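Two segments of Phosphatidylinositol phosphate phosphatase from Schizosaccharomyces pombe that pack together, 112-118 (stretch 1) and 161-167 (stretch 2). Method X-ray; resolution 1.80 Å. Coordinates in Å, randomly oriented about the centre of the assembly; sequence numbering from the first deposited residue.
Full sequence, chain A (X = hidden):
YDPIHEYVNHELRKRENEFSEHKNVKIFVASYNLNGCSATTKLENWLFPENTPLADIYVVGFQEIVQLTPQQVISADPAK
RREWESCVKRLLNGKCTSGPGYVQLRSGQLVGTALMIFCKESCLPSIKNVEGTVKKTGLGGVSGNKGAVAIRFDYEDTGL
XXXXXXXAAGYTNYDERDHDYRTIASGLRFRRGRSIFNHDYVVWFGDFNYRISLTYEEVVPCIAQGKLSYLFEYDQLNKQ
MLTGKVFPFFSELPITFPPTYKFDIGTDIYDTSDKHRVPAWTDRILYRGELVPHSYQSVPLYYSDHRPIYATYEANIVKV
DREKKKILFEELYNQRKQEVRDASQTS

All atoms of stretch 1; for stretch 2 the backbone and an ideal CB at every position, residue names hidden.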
ATOM      1  N   GLY A 112       9.963  -2.417 -14.723  1.00 16.44           N
ATOM      2  CA  GLY A 112       9.582  -1.024 -14.582  1.00 16.92           C
ATOM      3  C   GLY A 112       8.750  -0.641 -13.344  1.00 15.57           C
ATOM      4  O   GLY A 112       8.313   0.525 -13.170  1.00 15.69           O
ATOM      5  N   THR A 113       8.517  -1.615 -12.501  1.00 14.76           N
ATOM      6  CA  THR A 113       7.769  -1.395 -11.270  1.00 15.35           C
ATOM      7  C   THR A 113       8.739  -1.127 -10.136  1.00 16.14           C
ATOM      8  O   THR A 113       9.716  -1.884 -10.008  1.00 15.19           O
ATOM      9  CB  THR A 113       6.910  -2.668 -10.968  1.00 15.36           C
ATOM     10  OG1 THR A 113       6.049  -2.894 -12.087  1.00 15.93           O
ATOM     11  CG2 THR A 113       6.121  -2.481  -9.665  1.00 14.52           C
ATOM     12  N   ALA A 114       8.511  -0.052  -9.348  1.00 14.06           N
ATOM     13  CA  ALA A 114       9.407   0.206  -8.220  1.00 16.03           C
ATOM     14  C   ALA A 114       8.646   0.692  -6.985  1.00 16.66           C
ATOM     15  O   ALA A 114       7.579   1.322  -7.083  1.00 15.78           O
ATOM     16  CB  ALA A 114      10.495   1.250  -8.616  1.00 14.02           C
ATOM     17  N   LEU A 115       9.203   0.406  -5.832  1.00 15.32           N
ATOM     18  CA  LEU A 115       8.602   0.809  -4.558  1.00 14.63           C
ATOM     19  C   LEU A 115       9.704   1.497  -3.762  1.00 15.10           C
ATOM     20  O   LEU A 115      10.829   0.995  -3.667  1.00 15.66           O
ATOM     21  CB  LEU A 115       8.113  -0.450  -3.751  1.00 14.85           C
ATOM     22  CG  LEU A 115       7.388  -0.115  -2.441  1.00 16.01           C
ATOM     23  CD1 LEU A 115       6.010   0.633  -2.776  1.00 15.63           C
ATOM     24  CD2 LEU A 115       7.149  -1.462  -1.631  1.00 15.45           C
ATOM     25  N   MET A 116       9.414   2.672  -3.231  1.00 14.79           N
ATOM     26  CA  MET A 116      10.420   3.330  -2.427  1.00 14.85           C
ATOM     27  C   MET A 116       9.717   3.896  -1.213  1.00 14.89           C
ATOM     28  O   MET A 116       8.578   4.451  -1.315  1.00 16.33           O
ATOM     29  CB  MET A 116      11.126   4.438  -3.243  1.00 16.81           C
ATOM     30  CG  MET A 116      10.161   5.421  -3.836  1.00 17.86           C
ATOM     31  SD  MET A 116      11.020   6.568  -5.076  1.00 18.40           S
ATOM     32  CE  MET A 116      11.332   5.583  -6.379  1.00 16.49           C
ATOM     33  N   ILE A 117      10.373   3.772  -0.055  1.00 13.64           N
ATOM     34  CA  ILE A 117       9.751   4.213   1.187  1.00 14.14           C
ATOM     35  C   ILE A 117      10.656   5.239   1.901  1.00 17.04           C
ATOM     36  O   ILE A 117      11.876   5.006   2.053  1.00 15.84           O
ATOM     37  CB  ILE A 117       9.486   2.970   2.094  1.00 14.25           C
ATOM     38  CG1 ILE A 117       8.439   2.037   1.419  1.00 13.10           C
ATOM     39  CG2 ILE A 117       8.929   3.481   3.504  1.00 15.37           C
ATOM     40  CD1 ILE A 117       7.997   0.859   2.325  1.00 16.38           C
ATOM     41  N   PHE A 118      10.065   6.402   2.226  1.00 16.75           N
ATOM     42  CA  PHE A 118      10.764   7.465   2.942  1.00 19.39           C
ATOM     43  C   PHE A 118      10.122   7.697   4.307  1.00 19.97           C
ATOM     44  O   PHE A 118       8.904   7.532   4.457  1.00 22.15           O
ATOM     45  CB  PHE A 118      10.691   8.764   2.163  1.00 22.00           C
ATOM     46  CG  PHE A 118      11.313   8.693   0.811  1.00 25.45           C
ATOM     47  CD1 PHE A 118      10.582   8.237  -0.291  1.00 26.70           C
ATOM     48  CD2 PHE A 118      12.631   9.115   0.628  1.00 27.96           C
ATOM     49  CE1 PHE A 118      11.176   8.209  -1.551  1.00 27.36           C
ATOM     50  CE2 PHE A 118      13.211   9.083  -0.645  1.00 29.21           C
ATOM     51  CZ  PHE A 118      12.479   8.631  -1.706  1.00 26.46           C
ATOM     52  N   UNK A 161       3.410  -4.092   5.973  1.00 17.40           N
ATOM     53  CA  UNK A 161       3.922  -4.592   4.734  1.00 17.07           C
ATOM     54  C   UNK A 161       3.303  -3.819   3.600  1.00 18.24           C
ATOM     55  O   UNK A 161       2.067  -3.681   3.542  1.00 16.90           O
ATOM     56  CB  UNK A 161       3.657  -6.092   4.592  1.00 17.07           C
ATOM     57  N   UNK A 162       4.158  -3.293   2.707  1.00 15.58           N
ATOM     58  CA  UNK A 162       3.718  -2.552   1.552  1.00 15.96           C
ATOM     59  C   UNK A 162       4.074  -3.256   0.243  1.00 14.45           C
ATOM     60  O   UNK A 162       5.243  -3.716   0.026  1.00 14.69           O
ATOM     61  CB  UNK A 162       4.326  -1.148   1.577  1.00 15.96           C
ATOM     62  N   UNK A 163       3.075  -3.338  -0.644  1.00 13.76           N
ATOM     63  CA  UNK A 163       3.267  -3.982  -1.912  1.00 14.10           C
ATOM     64  C   UNK A 163       2.742  -3.147  -3.049  1.00 15.11           C
ATOM     65  O   UNK A 163       1.598  -2.686  -2.988  1.00 16.22           O
ATOM     66  CB  UNK A 163       2.596  -5.357  -1.914  1.00 14.10           C
ATOM     67  N   UNK A 164       3.590  -2.877  -4.061  1.00 14.80           N
ATOM     68  CA  UNK A 164       3.050  -2.239  -5.262  1.00 14.30           C
ATOM     69  C   UNK A 164       3.144  -3.264  -6.414  1.00 13.68           C
ATOM     70  O   UNK A 164       4.010  -4.139  -6.418  1.00 15.08           O
ATOM     71  CB  UNK A 164       3.805  -0.950  -5.594  1.00 14.30           C
ATOM     72  N   UNK A 165       2.233  -3.216  -7.395  1.00 13.02           N
ATOM     73  CA  UNK A 165       2.225  -4.163  -8.501  1.00 13.27           C
ATOM     74  C   UNK A 165       1.769  -3.553  -9.796  1.00 14.50           C
ATOM     75  O   UNK A 165       1.177  -2.429  -9.824  1.00 14.27           O
ATOM     76  CB  UNK A 165       1.330  -5.357  -8.164  1.00 13.27           C
ATOM     77  N   UNK A 166       2.028  -4.303 -10.858  1.00 13.95           N
ATOM     78  CA  UNK A 166       1.544  -3.951 -12.195  1.00 14.61           C
ATOM     79  C   UNK A 166       1.063  -5.273 -12.684  1.00 15.64           C
ATOM     80  O   UNK A 166       1.892  -6.196 -12.899  1.00 14.87           O
ATOM     81  CB  UNK A 166       2.595  -3.312 -13.106  1.00 14.61           C
ATOM     82  N   UNK A 167      -0.273  -5.428 -12.820  1.00 15.81           N
ATOM     83  CA  UNK A 167      -0.819  -6.719 -13.250  1.00 14.75           C
ATOM     84  C   UNK A 167      -1.173  -6.819 -14.713  1.00 16.13           C
ATOM     85  O   UNK A 167      -1.082  -5.822 -15.504  1.00 16.06           O
ATOM     86  CB  UNK A 167      -2.072  -7.036 -12.431  1.00 14.75           C
TER

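Two strands, 113-118 and 161-166, run nearly antiparallel, their axes 160° apart in direction and 7.0 Å apart at closest approach. No hydrogen bond links them, so the contact rests on side-chain packing, and alternation along the strand sets which positions take part.

Position 161 points its CB away, with nothing of stretch 1 within 5.5 Å of the ideal atom. Stretch 1 therefore places little demand on it, and many residues would serve. It is Cys161, whose side chain stays out of contact with stretch 1.

Position 162 turns toward stretch 1. Its ideal CB lies 4.2 Å from Ile117 CD1 and 4.3 Å from Leu115 CD2, two methyl groups that offer neither charge nor polar partner. Extended backbone angles (-115/133) suit branched or aromatic residues, so Val, Ile, Leu or Phe are all reasonable. The deposited Phe162 adopts chi1 m and brings its CD1 to 4.0 Å from Ile117 CD1, an oblique approach to the ring. Its backbone matters too: Phe162 O sits 3.4 Å from Leu115 CD2, so the leucine methyl packs against the carbonyl as well as near the side chain.

Position 163 faces away again, and its angles (-132/126) favour a beta-branched residue without requiring one. Ile163 fills it.

Position 164 points toward the middle of the contact. Its ideal CB is 3.9 Å from Leu115 CD1, 4.7 Å from Ala114 O and 4.9 Å from Thr113 CG2. That leaves room for a compact side chain with a methyl to offer; Ala, Val or Thr would fit the description. In Thr164, chi1 is t and CG2 reaches across, 3.8 Å from Thr113 CG2, 3.9 Å from Leu115 CB and 3.6 Å from Ala114 O. One methyl thus touches three consecutive residues, while OG1 is hydrogen-bonded elsewhere in the structure.

Position 165 points away, leaving its choice to other surroundings; a small or polar residue is as plausible as an apolar one. It is Ser165, whose CA nevertheless approaches Thr113 CG2 at 4.4 Å.

Position 166 returns toward stretch 1, its ideal CB 3.6 Å from Thr113 OG1. The neighbouring hydroxyl would tolerate a polar residue, although a CB this close can meet it with carbon alone. His166 does so: its CB lies 3.5 Å from Thr113 OG1, and with chi1 t the ring continues beyond, with NE2 hydrogen-bonded elsewhere in the structure.

Position 167 follows the strand, beyond the reach of stretch 1, which sets no rule there. It is Leu167.

Stretch 2 (161-167) CFITSHL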
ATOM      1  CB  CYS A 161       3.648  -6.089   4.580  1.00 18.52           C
ATOM      2  SG  CYS A 161       4.186  -6.810   2.996  1.00 18.26           S
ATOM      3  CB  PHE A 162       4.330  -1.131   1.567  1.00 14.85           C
ATOM      4  CG  PHE A 162       3.870  -0.349   2.702  1.00 16.83           C
ATOM      5  CD1 PHE A 162       4.582  -0.363   3.910  1.00 15.10           C
ATOM      6  CD2 PHE A 162       2.648   0.378   2.603  1.00 15.61           C
ATOM      7  CE1 PHE A 162       4.117   0.351   5.023  1.00 15.88           C
ATOM      8  CE2 PHE A 162       2.177   1.085   3.698  1.00 15.89           C
ATOM      9  CZ  PHE A 162       2.901   1.075   4.895  1.00 16.35           C
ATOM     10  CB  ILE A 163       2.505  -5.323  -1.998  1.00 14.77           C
ATOM     11  CG1 ILE A 163       2.783  -6.153  -0.746  1.00 17.29           C
ATOM     12  CG2 ILE A 163       2.872  -6.079  -3.274  1.00 14.54           C
ATOM     13  CD1 ILE A 163       1.563  -6.645  -0.100  1.00 20.20           C
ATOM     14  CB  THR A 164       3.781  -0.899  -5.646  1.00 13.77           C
ATOM     15  OG1 THR A 164       3.002  -0.251  -6.646  1.00 12.90           O
ATOM     16  CG2 THR A 164       5.206  -1.199  -6.234  1.00 12.09           C
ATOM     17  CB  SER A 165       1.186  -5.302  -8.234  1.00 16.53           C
ATOM     18  OG  SER A 165       1.587  -5.903  -7.042  1.00 24.32           O
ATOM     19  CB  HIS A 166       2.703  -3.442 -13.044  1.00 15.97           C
ATOM     20  CG  HIS A 166       2.294  -2.739 -14.301  1.00 16.89           C
ATOM     21  ND1 HIS A 166       0.993  -2.692 -14.775  1.00 18.78           N
ATOM     22  CD2 HIS A 166       3.062  -2.115 -15.230  1.00 12.70           C
ATOM     23  CE1 HIS A 166       0.979  -2.071 -15.955  1.00 13.58           C
ATOM     24  NE2 HIS A 166       2.222  -1.712 -16.237  1.00 19.30           N
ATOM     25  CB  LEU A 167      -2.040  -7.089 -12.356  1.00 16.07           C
ATOM     26  CG  LEU A 167      -1.874  -6.920 -10.852  1.00 16.23           C
ATOM     27  CD1 LEU A 167      -3.189  -7.399 -10.132  1.00 15.74           C
ATOM     28  CD2 LEU A 167      -0.565  -7.728 -10.329  1.00 16.19           C
TER
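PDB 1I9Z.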